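Maleylacetate reductase (Agrobacterium tumefaciens str., PDB 3HL0) catalyses the reduction of maleylacetate to 3-oxoadipate, probably with NADH and in gamma-resorcylate breakdown. Local coordinates at the interface of chains A and B. Numbering follows the deposited sequence. Chains: chain A/B, Maleylacetate reductase.

The interface of chains A and B. Residues chain A 72, 133, 136; chain B 43.
A:Pro72 and B:Pro43 meet ring against ring, and this apolar contact carries most of the patch. The CB–CG edges do the touching: CB of A:Pro72 lies 3.8 Å from CB of B:Pro43, and CG of A:Pro72 lies 4.0 Å from CG of B:Pro43. The rings meet edge to edge, their planes tilted, rather than face over face. Proline suits both places because its closed ring offers a compact hydrocarbon surface that loses little freedom on association.

Beside the rings, the backbone of B:Pro43 supplies a van der Waals contact. Its carbonyl O points towards chain A and comes 3.5 Å from CA of A:Gly136. Glycine suits this turn by its backbone shape, a positive phi of 77° that residues with a side chain adopt less easily. A:Thr133 is more peripheral: its chi1 of -59° turns OG1 away from the same oxygen and leaves the methyl CG2 facing it, a loose contact at 4.2 Å. A beta-branched residue suits its strand.

A:Pro72 lies in the loop just before helix 73-85, while A:Thr133 is near the end of strand 129-134 and A:Gly136 in the turn to strand 137-142. B:Pro43 opens the short 3-10 helix 43-45, next to the NAD-binding residues B:Thr42 and B:Gln44. The patch and its two-fold twin belong to the interface of the deposited dimer, whose biological role the structure alone does not show.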
loop_
_atom_site.group_PDB
_atom_site.type_symbol
_atom_site.label_atom_id
_atom_site.label_comp_id
_atom_site.label_asym_id
_atom_site.label_seq_id
_atom_site.Cartn_x
_atom_site.Cartn_y
_atom_site.Cartn_z
ATOM N N PRO A 72 5.667 13.249 0.819
ATOM C CA PRO A 72 5.829 14.304 -0.204
ATOM C C PRO A 72 5.695 15.716 0.408
ATOM O O PRO A 72 4.867 15.947 1.282
ATOM C CB PRO A 72 4.717 13.993 -1.219
ATOM C CG PRO A 72 3.753 13.068 -0.521
ATOM C CD PRO A 72 4.373 12.551 0.739
ATOM N N THR A 133 9.805 13.351 -0.497
ATOM C CA THR A 133 9.730 13.383 -1.954
ATOM C C THR A 133 9.477 14.821 -2.325
ATOM O O THR A 133 8.541 15.432 -1.837
ATOM C CB THR A 133 8.615 12.469 -2.484
ATOM O OG1 THR A 133 8.881 11.138 -2.034
ATOM C CG2 THR A 133 8.597 12.453 -4.030
ATOM N N GLY A 136 9.186 14.980 -7.399
ATOM C CA GLY A 136 9.200 13.610 -7.890
ATOM C C GLY A 136 10.404 12.766 -7.507
ATOM O O GLY A 136 10.493 11.613 -7.941
ATOM N N PRO B 43 2.590 12.108 -6.455
ATOM C CA PRO B 43 3.939 12.659 -6.287
ATOM C C PRO B 43 5.048 11.721 -6.759
ATOM O O PRO B 43 6.017 12.177 -7.395
ATOM C CB PRO B 43 4.041 12.884 -4.773
ATOM C CG PRO B 43 2.643 13.065 -4.324
ATOM C CD PRO B 43 1.782 12.204 -5.223
#